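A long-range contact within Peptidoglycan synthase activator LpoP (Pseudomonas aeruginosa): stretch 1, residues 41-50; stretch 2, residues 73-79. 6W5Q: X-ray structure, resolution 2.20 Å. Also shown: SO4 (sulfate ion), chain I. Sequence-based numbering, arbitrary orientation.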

# COMPACT_ATOMS: atom_id res chain seq x y z
N ALA A 41 -10.47 7.46 3.16
CA ALA A 41 -10.02 6.84 4.40
C ALA A 41 -8.93 7.67 5.09
O ALA A 41 -8.88 7.74 6.33
CB ALA A 41 -9.52 5.42 4.11
N GLN A 42 -8.03 8.29 4.30
CA GLN A 42 -6.96 9.12 4.86
C GLN A 42 -7.48 10.37 5.54
O GLN A 42 -6.81 10.91 6.43
CB GLN A 42 -5.98 9.53 3.78
CG GLN A 42 -5.23 8.41 3.15
CD GLN A 42 -3.95 8.91 2.53
OE1 GLN A 42 -3.02 9.29 3.23
NE2 GLN A 42 -3.92 8.95 1.21
N ARG A 43 -8.64 10.90 5.13
CA ARG A 43 -9.20 12.05 5.82
C ARG A 43 -9.55 11.71 7.27
O ARG A 43 -9.50 12.59 8.14
CB ARG A 43 -10.42 12.57 5.08
CG ARG A 43 -10.11 13.16 3.71
CD ARG A 43 -11.39 13.34 2.91
NE ARG A 43 -12.30 14.32 3.50
CZ ARG A 43 -13.56 14.48 3.11
NH1 ARG A 43 -14.04 13.71 2.14
NH2 ARG A 43 -14.33 15.40 3.69
N ILE A 44 -9.91 10.46 7.52
CA ILE A 44 -10.18 9.98 8.88
C ILE A 44 -8.90 9.53 9.57
O ILE A 44 -8.71 9.78 10.76
CB ILE A 44 -11.21 8.83 8.81
CG1 ILE A 44 -12.53 9.32 8.21
CG2 ILE A 44 -11.42 8.21 10.18
CD1 ILE A 44 -12.98 8.49 7.03
N ALA A 45 -8.02 8.85 8.86
CA ALA A 45 -6.85 8.21 9.47
C ALA A 45 -5.64 8.51 8.61
O ALA A 45 -5.18 7.65 7.84
CB ALA A 45 -7.09 6.71 9.63
N PRO A 46 -5.10 9.73 8.70
CA PRO A 46 -3.99 10.11 7.81
C PRO A 46 -2.70 9.35 8.08
O PRO A 46 -1.78 9.41 7.26
CB PRO A 46 -3.81 11.61 8.09
CG PRO A 46 -4.23 11.75 9.53
CD PRO A 46 -5.36 10.76 9.73
N ARG A 47 -2.61 8.62 9.20
CA ARG A 47 -1.37 8.00 9.66
C ARG A 47 -1.52 6.48 9.77
O ARG A 47 -0.70 5.82 10.41
CB ARG A 47 -0.96 8.62 11.00
CG ARG A 47 0.45 8.29 11.54
CD ARG A 47 0.38 7.59 12.91
NE ARG A 47 1.70 7.18 13.42
CZ ARG A 47 2.12 5.92 13.51
NH1 ARG A 47 3.34 5.66 13.99
NH2 ARG A 47 1.34 4.92 13.13
N GLU A 48 -2.57 5.91 9.17
CA GLU A 48 -2.83 4.48 9.27
C GLU A 48 -2.02 3.74 8.20
O GLU A 48 -2.35 3.87 7.01
CB GLU A 48 -4.32 4.18 9.15
CG GLU A 48 -4.70 2.69 9.12
CD GLU A 48 -4.11 1.86 10.26
OE1 GLU A 48 -3.12 1.13 10.02
OE2 GLU A 48 -4.66 1.91 11.38
N PRO A 49 -1.00 2.98 8.56
CA PRO A 49 -0.23 2.27 7.52
C PRO A 49 -1.06 1.25 6.76
O PRO A 49 -0.79 1.00 5.58
CB PRO A 49 0.91 1.61 8.31
CG PRO A 49 0.51 1.70 9.76
CD PRO A 49 -0.42 2.85 9.90
N GLN A 50 -2.08 0.66 7.39
CA GLN A 50 -2.90 -0.30 6.66
C GLN A 50 -3.69 0.37 5.55
O GLN A 50 -3.90 -0.22 4.48
CB GLN A 50 -3.83 -1.04 7.63
CG GLN A 50 -3.13 -2.18 8.40
CD GLN A 50 -3.49 -3.56 7.87
OE1 GLN A 50 -3.70 -3.73 6.67
NE2 GLN A 50 -3.58 -4.55 8.77
S SO4 I . -17.33 13.65 1.70
O1 SO4 I . -17.14 13.17 0.33
O2 SO4 I . -16.85 15.01 1.88
O3 SO4 I . -18.74 13.59 2.07
O4 SO4 I . -16.57 12.80 2.60
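Stretch 2 (73-79) RRGLSYA

Stretch 2 is a helical segment that packs its Gly 75, Tyr 78 and Ala 79 against the loop and helix start of stretch 1, in a small, mixed contact where an apolar patch around Pro 49 is flanked by arginine interactions contributed by both stretches. The two stretches bury 340 Å² between them, both sides summed, and their touching residues are at least 26 positions apart in the chain.

Stretch 2 enters in a helix that begins earlier in the chain, and residues 73 to 77 keep helical backbone angles, with phi from -51° to -72°. At Tyr 78 phi widens to -100° with psi at -4°, and Ala 79 follows at -93° and 14°. The backbone bonds of the last two residues are of the i to i-3 kind: Tyr 78 N donates to Gly 75 O at 2.9 Å, and Ala 79 N to Leu 76 O, also at 2.9 Å. Ser 77, in the p rotamer, turns back on its own helix, its OG donating to Arg 74 O over a very short 2.5 Å.

The backbones come closest at Gly 75, whose CA lies 4.3 Å from the CA of Pro 49. Pro 49 rests directly on the helix backbone at Gly 75, its CB 3.5 Å from Gly 75 O. The same ring reaches the next part of stretch 2: Pro 49 CG is 3.5 Å from Tyr 78 O, Pro 49 CD is 3.9 Å from Tyr 78 CB, and Pro 49 CB is 4.1 Å from Ala 79 CB. Leu 76 points away from stretch 1 and takes no part.

Tyr 78 gives up the most surface, 99 Å². Its CA-to-CB bond points toward stretch 1, its chi1 is m, and one face of the ring lies against Arg 47 CG. Arg 47 CG lies 4.0 Å from the centroid of the Tyr 78 ring and only 15° off its normal, a CH-pi contact. Farther along the same arginine, the guanidinium lies with one face over Tyr 78 CB, and Arg 47 NH2 makes a weak hydrogen bond to Tyr 78 O at 3.0 Å. Pro 46, in the type I turn from Ala 45 to Glu 48, adds a looser contact, with its O 3.8 Å from Tyr 78 CE2.

Arg 74 starts sideways to stretch 1, but its long side chain brings the guanidinium to Gln 42. Arg 74 NH2 donates to Gln 42 OE1 at 3.1 Å with a nearly straight angle of 166°, the acceptor lying near the guanidinium plane. A water accepts from Gln 42 NE2 at 2.8 Å and, more weakly, from Arg 74 NH2 at 3.1 Å, so it bridges the same two side chains. Arg 74 NH1 donates to Tyr 78 OH at 3.1 Å, tying the arginine to the tyrosine within stretch 2.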

# COMPACT_ATOMS: atom_id res chain seq x y z
N ARG A 73 6.24 3.52 0.89
CA ARG A 73 7.37 3.97 1.69
C ARG A 73 6.91 4.89 2.79
O ARG A 73 7.50 4.93 3.87
CB ARG A 73 8.41 4.67 0.80
CG ARG A 73 9.34 3.71 0.09
CD ARG A 73 10.77 4.28 0.02
NE ARG A 73 11.81 3.25 -0.09
CZ ARG A 73 12.26 2.79 -1.25
NH1 ARG A 73 11.76 3.27 -2.37
NH2 ARG A 73 13.19 1.86 -1.29
N ARG A 74 5.83 5.63 2.55
CA ARG A 74 5.25 6.44 3.61
C ARG A 74 4.57 5.55 4.66
O ARG A 74 4.78 5.72 5.86
CB ARG A 74 4.28 7.47 3.02
CG ARG A 74 3.86 8.53 4.03
CD ARG A 74 3.40 9.82 3.37
NE ARG A 74 2.19 9.64 2.58
CZ ARG A 74 0.96 9.73 3.08
NH1 ARG A 74 0.77 9.98 4.38
NH2 ARG A 74 -0.08 9.56 2.28
N GLY A 75 3.74 4.60 4.22
CA GLY A 75 3.14 3.67 5.17
C GLY A 75 4.16 3.02 6.08
O GLY A 75 3.96 2.91 7.29
N LEU A 76 5.31 2.65 5.51
CA LEU A 76 6.39 2.03 6.27
C LEU A 76 6.83 2.90 7.45
O LEU A 76 7.01 2.40 8.56
CB LEU A 76 7.56 1.76 5.33
CG LEU A 76 8.58 0.67 5.57
CD1 LEU A 76 7.94 -0.63 6.00
CD2 LEU A 76 9.31 0.49 4.27
N SER A 77 6.97 4.21 7.23
CA SER A 77 7.38 5.07 8.34
C SER A 77 6.36 5.09 9.48
O SER A 77 6.72 5.49 10.60
CB SER A 77 7.63 6.49 7.82
OG SER A 77 6.52 6.99 7.11
N TYR A 78 5.12 4.68 9.25
CA TYR A 78 4.10 4.63 10.29
C TYR A 78 3.91 3.21 10.82
O TYR A 78 3.12 3.00 11.74
CB TYR A 78 2.75 5.14 9.77
CG TYR A 78 2.75 6.46 9.01
CD1 TYR A 78 3.70 7.44 9.25
CD2 TYR A 78 1.76 6.72 8.07
CE1 TYR A 78 3.67 8.64 8.54
CE2 TYR A 78 1.72 7.91 7.38
CZ TYR A 78 2.68 8.87 7.61
OH TYR A 78 2.64 10.05 6.91
N ALA A 79 4.60 2.25 10.24
CA ALA A 79 4.42 0.84 10.52
C ALA A 79 5.36 0.33 11.60
O ALA A 79 5.49 -0.88 11.75
CB ALA A 79 4.61 0.03 9.23
O HOH W 1 -1.61 9.34 -0.40